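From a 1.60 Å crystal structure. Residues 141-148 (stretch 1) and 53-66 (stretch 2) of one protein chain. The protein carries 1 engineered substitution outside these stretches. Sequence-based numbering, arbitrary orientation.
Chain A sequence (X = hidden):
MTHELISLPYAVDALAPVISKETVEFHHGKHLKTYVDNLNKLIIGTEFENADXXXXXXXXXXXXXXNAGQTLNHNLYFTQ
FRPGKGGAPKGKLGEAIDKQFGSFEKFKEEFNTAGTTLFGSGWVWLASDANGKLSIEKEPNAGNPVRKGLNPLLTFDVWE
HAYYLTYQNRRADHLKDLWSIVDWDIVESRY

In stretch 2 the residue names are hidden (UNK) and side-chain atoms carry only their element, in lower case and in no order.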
ATOM      1  N   ASN A 141      -1.299   3.324  -6.691  1.00 25.15           N
ATOM      2  CA  ASN A 141      -1.525   1.921  -6.960  1.00 24.64           C
ATOM      3  C   ASN A 141      -0.854   1.371  -8.213  1.00 24.32           C
ATOM      4  O   ASN A 141       0.352   1.220  -8.206  1.00 23.96           O
ATOM      5  CB  ASN A 141      -3.034   1.663  -6.933  1.00 24.65           C
ATOM      6  CG  ASN A 141      -3.561   1.707  -5.525  1.00 24.65           C
ATOM      7  OD1 ASN A 141      -2.801   1.999  -4.611  1.00 24.60           O
ATOM      8  ND2 ASN A 141      -4.837   1.404  -5.330  1.00 25.30           N
ATOM      9  N   ALA A 142      -1.603   1.067  -9.268  1.00 23.80           N
ATOM     10  CA  ALA A 142      -0.982   0.492 -10.457  1.00 23.77           C
ATOM     11  C   ALA A 142      -0.691   1.438 -11.623  1.00 23.79           C
ATOM     12  O   ALA A 142      -0.295   0.984 -12.698  1.00 23.26           O
ATOM     13  CB  ALA A 142      -1.833  -0.682 -10.956  1.00 23.80           C
ATOM     14  N   GLY A 143      -0.883   2.739 -11.398  1.00 23.61           N
ATOM     15  CA  GLY A 143      -0.665   3.709 -12.448  1.00 23.83           C
ATOM     16  C   GLY A 143       0.647   3.669 -13.177  1.00 24.03           C
ATOM     17  O   GLY A 143       1.687   3.317 -12.618  1.00 23.86           O
ATOM     18  N   ASN A 144       0.594   4.052 -14.446  1.00 24.44           N
ATOM     19  CA  ASN A 144       1.770   4.109 -15.291  1.00 25.22           C
ATOM     20  C   ASN A 144       1.541   5.218 -16.326  1.00 25.82           C
ATOM     21  O   ASN A 144       0.458   5.316 -16.885  1.00 25.93           O
ATOM     22  CB  ASN A 144       1.976   2.753 -15.972  1.00 25.38           C
ATOM     23  CG  ASN A 144       3.257   2.701 -16.765  1.00 25.44           C
ATOM     24  OD1 ASN A 144       4.260   2.062 -16.369  1.00 26.07           O
ATOM     25  ND2 ASN A 144       3.251   3.375 -17.881  1.00 25.19           N
ATOM     26  N   PRO A 145       2.565   6.046 -16.604  1.00 26.54           N
ATOM     27  CA  PRO A 145       2.511   7.161 -17.565  1.00 27.02           C
ATOM     28  C   PRO A 145       1.977   6.786 -18.930  1.00 27.62           C
ATOM     29  O   PRO A 145       1.442   7.639 -19.646  1.00 27.42           O
ATOM     30  CB  PRO A 145       3.956   7.629 -17.662  1.00 27.47           C
ATOM     31  CG  PRO A 145       4.545   7.273 -16.356  1.00 27.11           C
ATOM     32  CD  PRO A 145       3.889   5.955 -15.973  1.00 26.68           C
ATOM     33  N   VAL A 146       2.136   5.525 -19.305  1.00 28.41           N
ATOM     34  CA  VAL A 146       1.629   5.098 -20.600  1.00 29.11           C
ATOM     35  C   VAL A 146       0.121   5.259 -20.694  1.00 29.52           C
ATOM     36  O   VAL A 146      -0.439   5.364 -21.786  1.00 29.77           O
ATOM     37  CB  VAL A 146       2.009   3.620 -20.956  1.00 29.36           C
ATOM     38  CG1 VAL A 146       3.471   3.414 -20.775  1.00 29.76           C
ATOM     39  CG2 VAL A 146       1.207   2.639 -20.126  1.00 29.50           C
ATOM     40  N   ARG A 147      -0.564   5.284 -19.560  1.00 30.20           N
ATOM     41  CA  ARG A 147      -2.009   5.441 -19.623  1.00 30.74           C
ATOM     42  C   ARG A 147      -2.365   6.874 -20.053  1.00 31.19           C
ATOM     43  O   ARG A 147      -3.520   7.162 -20.361  1.00 31.34           O
ATOM     44  CB  ARG A 147      -2.645   5.114 -18.265  1.00 31.13           C
ATOM     45  CG  ARG A 147      -4.038   4.492 -18.356  1.00 31.91           C
ATOM     46  CD  ARG A 147      -4.649   4.328 -16.965  1.00 32.53           C
ATOM     47  NE  ARG A 147      -5.703   3.307 -16.935  1.00 33.29           N
ATOM     48  CZ  ARG A 147      -6.548   3.138 -15.926  1.00 33.68           C
ATOM     49  NH1 ARG A 147      -6.472   3.922 -14.851  1.00 34.21           N
ATOM     50  NH2 ARG A 147      -7.468   2.182 -15.985  1.00 33.88           N
ATOM     51  N   LYS A 148      -1.356   7.749 -20.082  1.00 31.19           N
ATOM     52  CA  LYS A 148      -1.511   9.163 -20.456  1.00 31.17           C
ATOM     53  C   LYS A 148      -0.779   9.496 -21.757  1.00 30.63           C
ATOM     54  O   LYS A 148      -0.635  10.659 -22.119  1.00 30.82           O
ATOM     55  CB  LYS A 148      -0.927  10.042 -19.345  1.00 31.85           C
ATOM     56  CG  LYS A 148      -1.935  10.825 -18.563  1.00 33.05           C
ATOM     57  CD  LYS A 148      -1.222  11.682 -17.523  1.00 33.76           C
ATOM     58  CE  LYS A 148       0.067  11.037 -17.049  1.00 34.00           C
ATOM     59  NZ  LYS A 148      -0.205  10.074 -15.949  1.00 34.56           N
ATOM     60  N   UNK A  53       1.399  -6.378 -23.665  1.00 29.51           N
ATOM     61  CA  UNK A  53       1.234  -5.734 -22.370  1.00 28.78           C
ATOM     62  C   UNK A  53       0.983  -4.242 -22.466  1.00 28.70           C
ATOM     63  O   UNK A  53       0.102  -3.702 -21.822  1.00 28.58           O
ATOM     64  c   UNK A  53       2.414  -5.539 -20.058  1.00 27.65           C
ATOM     65  c   UNK A  53       1.198  -6.091 -19.349  1.00 27.25           C
ATOM     66  c   UNK A  53       2.461  -6.025 -21.510  1.00 28.06           C
ATOM     67  c   UNK A  53       3.726  -5.982 -19.359  1.00 27.39           C
ATOM     68  N   UNK A  54       1.766  -3.561 -23.282  1.00 28.75           N
ATOM     69  CA  UNK A  54       1.585  -2.136 -23.437  1.00 29.08           C
ATOM     70  C   UNK A  54       0.161  -1.741 -23.845  1.00 28.57           C
ATOM     71  O   UNK A  54      -0.397  -0.753 -23.355  1.00 28.54           O
ATOM     72  o   UNK A  54       2.954   0.671 -24.716  1.00 32.91           O
ATOM     73  c   UNK A  54       2.579  -1.644 -24.466  1.00 30.37           C
ATOM     74  n   UNK A  54       3.990  -0.369 -23.018  1.00 32.60           N
ATOM     75  c   UNK A  54       3.193  -0.349 -24.077  1.00 31.74           C
ATOM     76  N   UNK A  55      -0.437  -2.514 -24.749  1.00 27.86           N
ATOM     77  CA  UNK A  55      -1.803  -2.236 -25.202  1.00 27.17           C
ATOM     78  C   UNK A  55      -2.776  -2.426 -24.044  1.00 26.53           C
ATOM     79  O   UNK A  55      -3.687  -1.640 -23.835  1.00 26.13           O
ATOM     80  o   UNK A  55      -1.377  -2.903 -27.498  1.00 27.78           O
ATOM     81  c   UNK A  55      -3.666  -3.032 -26.737  1.00 27.87           C
ATOM     82  c   UNK A  55      -2.195  -3.188 -26.357  1.00 27.39           C
ATOM     83  N   UNK A  56      -2.580  -3.482 -23.267  1.00 25.81           N
ATOM     84  CA  UNK A  56      -3.482  -3.698 -22.151  1.00 25.72           C
ATOM     85  C   UNK A  56      -3.394  -2.566 -21.124  1.00 26.04           C
ATOM     86  O   UNK A  56      -4.404  -2.168 -20.558  1.00 25.76           O
ATOM     87  c   UNK A  56      -3.193  -5.050 -21.456  1.00 25.20           C
ATOM     88  c   UNK A  56      -3.308  -6.185 -22.476  1.00 25.05           C
ATOM     89  c   UNK A  56      -2.769  -7.533 -21.955  1.00 25.25           C
ATOM     90  c   UNK A  56      -4.165  -5.254 -20.311  1.00 24.72           C
ATOM     91  N   UNK A  57      -2.190  -2.058 -20.866  1.00 26.72           N
ATOM     92  CA  UNK A  57      -2.062  -0.983 -19.893  1.00 27.61           C
ATOM     93  C   UNK A  57      -2.685   0.317 -20.413  1.00 28.44           C
ATOM     94  O   UNK A  57      -3.228   1.087 -19.637  1.00 28.56           O
ATOM     95  c   UNK A  57      -0.502   0.445 -18.485  1.00 27.71           C
ATOM     96  c   UNK A  57      -0.574  -0.715 -19.498  1.00 27.70           C
ATOM     97  c   UNK A  57       0.051  -1.982 -18.877  1.00 27.24           C
ATOM     98  N   UNK A  58      -2.595   0.553 -21.715  1.00 29.63           N
ATOM     99  CA  UNK A  58      -3.181   1.769 -22.293  1.00 30.55           C
ATOM    100  C   UNK A  58      -4.698   1.742 -22.370  1.00 30.95           C
ATOM    101  O   UNK A  58      -5.342   2.797 -22.332  1.00 31.13           O
ATOM    102  c   UNK A  58      -2.680   2.017 -23.717  1.00 31.12           C
ATOM    103  c   UNK A  58      -1.207   1.893 -23.945  1.00 32.19           C
ATOM    104  n   UNK A  58      -1.469   1.232 -26.263  1.00 33.13           N
ATOM    105  c   UNK A  58      -0.835   2.029 -25.405  1.00 32.60           C
ATOM    106  o   UNK A  58       0.028   2.833 -25.759  1.00 32.81           O
ATOM    107  N   UNK A  59      -5.284   0.550 -22.451  1.00 31.26           N
ATOM    108  CA  UNK A  59      -6.734   0.456 -22.629  1.00 31.84           C
ATOM    109  C   UNK A  59      -7.595  -0.185 -21.555  1.00 31.53           C
ATOM    110  O   UNK A  59      -8.784   0.120 -21.444  1.00 31.76           O
ATOM    111  c   UNK A  59      -6.166   0.030 -25.149  1.00 33.66           C
ATOM    112  c   UNK A  59      -6.376  -1.046 -26.232  1.00 34.64           C
ATOM    113  c   UNK A  59      -6.790  -0.449 -27.560  1.00 35.07           C
ATOM    114  n   UNK A  59      -5.671  -0.486 -28.553  1.00 35.65           N
ATOM    115  c   UNK A  59      -7.049  -0.286 -23.935  1.00 32.57           C
ATOM    116  N   UNK A  60      -7.036  -1.103 -20.784  1.00 31.07           N
ATOM    117  CA  UNK A  60      -7.844  -1.783 -19.795  1.00 30.78           C
ATOM    118  C   UNK A  60      -8.233  -0.992 -18.567  1.00 30.90           C
ATOM    119  O   UNK A  60      -7.747   0.116 -18.334  1.00 30.94           O
ATOM    120  c   UNK A  60      -7.152  -3.077 -19.364  1.00 30.32           C
ATOM    121  o   UNK A  60      -6.047  -2.804 -18.527  1.00 30.42           O
ATOM    122  N   UNK A  61      -9.113  -1.594 -17.776  1.00 30.98           N
ATOM    123  CA  UNK A  61      -9.596  -1.004 -16.534  1.00 31.12           C
ATOM    124  C   UNK A  61      -9.762  -2.086 -15.466  1.00 30.57           C
ATOM    125  O   UNK A  61      -9.476  -3.263 -15.713  1.00 30.26           O
ATOM    126  c   UNK A  61     -10.939   1.152 -16.311  1.00 34.44           C
ATOM    127  c   UNK A  61     -11.090   2.147 -17.448  1.00 35.38           C
ATOM    128  o   UNK A  61     -10.062   2.561 -18.054  1.00 36.25           O
ATOM    129  c   UNK A  61     -10.943  -0.301 -16.778  1.00 32.49           C
ATOM    130  o   UNK A  61     -12.250   2.532 -17.736  1.00 36.55           O
ATOM    131  N   UNK A  62     -10.206  -1.687 -14.278  1.00 29.90           N
ATOM    132  CA  UNK A  62     -10.445  -2.635 -13.209  1.00 29.05           C
ATOM    133  C   UNK A  62      -9.304  -3.576 -12.826  1.00 28.42           C
ATOM    134  O   UNK A  62      -8.149  -3.163 -12.787  1.00 28.27           O
ATOM    135  N   UNK A  63      -9.648  -4.838 -12.567  1.00 27.62           N
ATOM    136  CA  UNK A  63      -8.668  -5.839 -12.159  1.00 26.62           C
ATOM    137  C   UNK A  63      -7.607  -6.107 -13.214  1.00 26.04           C
ATOM    138  O   UNK A  63      -6.436  -6.338 -12.890  1.00 26.25           O
ATOM    139  N   UNK A  64      -8.028  -6.119 -14.475  1.00 25.24           N
ATOM    140  CA  UNK A  64      -7.104  -6.339 -15.569  1.00 24.37           C
ATOM    141  C   UNK A  64      -6.086  -5.215 -15.579  1.00 24.28           C
ATOM    142  O   UNK A  64      -4.881  -5.479 -15.628  1.00 23.90           O
ATOM    143  c   UNK A  64      -9.537  -7.920 -18.128  1.00 24.77           C
ATOM    144  c   UNK A  64      -8.598  -7.759 -16.940  1.00 24.32           C
ATOM    145  c   UNK A  64      -7.855  -6.432 -16.910  1.00 24.34           C
ATOM    146  c   UNK A  64      -6.877  -6.350 -18.074  1.00 23.90           C
ATOM    147  N   UNK A  65      -6.548  -3.972 -15.472  1.00 23.88           N
ATOM    148  CA  UNK A  65      -5.600  -2.890 -15.460  1.00 23.82           C
ATOM    149  C   UNK A  65      -4.668  -2.989 -14.255  1.00 23.45           C
ATOM    150  O   UNK A  65      -3.483  -2.757 -14.393  1.00 23.36           O
ATOM    151  c   UNK A  65      -4.983   0.183 -14.055  1.00 24.10           C
ATOM    152  c   UNK A  65      -4.481  -0.017 -16.388  1.00 24.16           C
ATOM    153  c   UNK A  65      -6.254  -1.517 -15.412  1.00 23.86           C
ATOM    154  c   UNK A  65      -3.979   1.130 -13.920  1.00 24.17           C
ATOM    155  c   UNK A  65      -5.247  -0.407 -15.286  1.00 24.22           C
ATOM    156  c   UNK A  65      -3.215   1.505 -15.019  1.00 24.26           C
ATOM    157  c   UNK A  65      -3.466   0.934 -16.252  1.00 24.67           C
ATOM    158  N   UNK A  66      -5.207  -3.297 -13.077  1.00 23.33           N
ATOM    159  CA  UNK A  66      -4.354  -3.384 -11.881  1.00 23.59           C
ATOM    160  C   UNK A  66      -3.211  -4.377 -12.063  1.00 23.36           C
ATOM    161  O   UNK A  66      -2.057  -4.108 -11.666  1.00 22.95           O
ATOM    162  c   UNK A  66      -5.198  -3.753 -10.637  1.00 24.11           C
ATOM    163  n   UNK A  66      -7.181  -2.945  -9.438  1.00 25.21           N
ATOM    164  o   UNK A  66      -5.878  -1.462 -10.550  1.00 25.33           O
ATOM    165  c   UNK A  66      -6.116  -2.619 -10.200  1.00 24.94           C
TER
HETATM  166  O   HOH W   1      -6.076   1.800 -19.302  1.00 30.89           O
HETATM  167  O   HOH W   2       0.659   5.137 -24.497  1.00 39.23           O
HETATM  168  O   HOH W   3      -4.490   1.025  -9.844  1.00 29.78           O

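Position 53 carries four carbons, forked at the second, and stays clear of stretch 1. It is Leu-53.

Position 54 has two carbons, the second bearing one oxygen and one nitrogen. CB points sideways, but the end of the side chain comes nearer, with the nitrogen 4.4 Å from CG1 of Val-146. This is Asn-54.

Position 55 has one carbon carrying an oxygen and a carbon, out of reach of stretch 1. It is Thr-55.

Position 56 has four carbons, forked at the first, with one arm two carbons long. It is buried, but not by stretch 1. That is Ile-56.

Position 57 has one carbon carrying two others, three in all. One of the two end carbons packs tightly on CG2 of Val-146, at 3.2 Å, and lies 4.2 Å from CB of Asn-144. This is Val-57, and that carbon is CG1. Its N bonds to O of Leu-53 at 3.0 Å, a helical link.

Position 58 has three carbons in a row, the third with one oxygen and one nitrogen. The second carbon is 4.2 Å from O of Val-146. Two carbons before the amide carbon make it Gln-58. Water 2 donates to both OE1 of Gln-58 (2.7 Å) and O of Val-146 (2.9 Å), so it bridges the stretches.

Position 59 has four carbons in a row ending in nitrogen, and its CB points away from stretch 1. It is Lys-59.

Position 60 has one carbon, then one oxygen. Its backbone O accepts from NH2 of Arg-147 at 3.1 Å, nearly in line at 172°. It is Ser-60, the first residue to leave helical phi/psi. Its OG donates to O of Ile-56 at 2.7 Å, which ties it back to the last turn.

Position 61 has three carbons, the third with two oxygens. One of these oxygens forms a salt bridge with NH2 of Arg-147 at 3.3 Å. It is well out of the guanidinium plane, so charge alone acts here. This acid is Glu-61, and the oxygen is OE1.

Positions 62 and 63 have no side-chain atoms: Gly-62 and Gly-63. The first has a positive phi of 53°, which favours glycine. The second has helical angles and room for a CB.

Position 64 has four carbons, forked at the first, one arm longer, out of reach. It is Ile-64.

Position 65 has one carbon and a six-carbon ring with no oxygen. A ring carbon is 4.1 Å from CB of Ala-142, and CA of Gly-143 meets the ring edge. This is Phe-65, and that ring carbon is CE2.

Position 66 has two carbons, the second with oxygen and nitrogen. The oxygen is 4.1 Å from CB of Ala-142. It is Asn-66. Water 3 donates to OD1 of Asn-66 and accepts from N of Ala-142, each at 2.9 Å.

The contact centres on Arg-147. Its guanidinium lies flat on the Phe-65 ring, centres 3.6 Å apart, a cation-pi stack. That leaves its edge free for O of Ser-60. Water 1 accepts from NE of Arg-147 and donates to O of Val-57 and Ser-60. The Val-146 and Val-57 pair adds apolar packing.

Stretch 2, residues 53-66: LNTIVQKSEGGIFN
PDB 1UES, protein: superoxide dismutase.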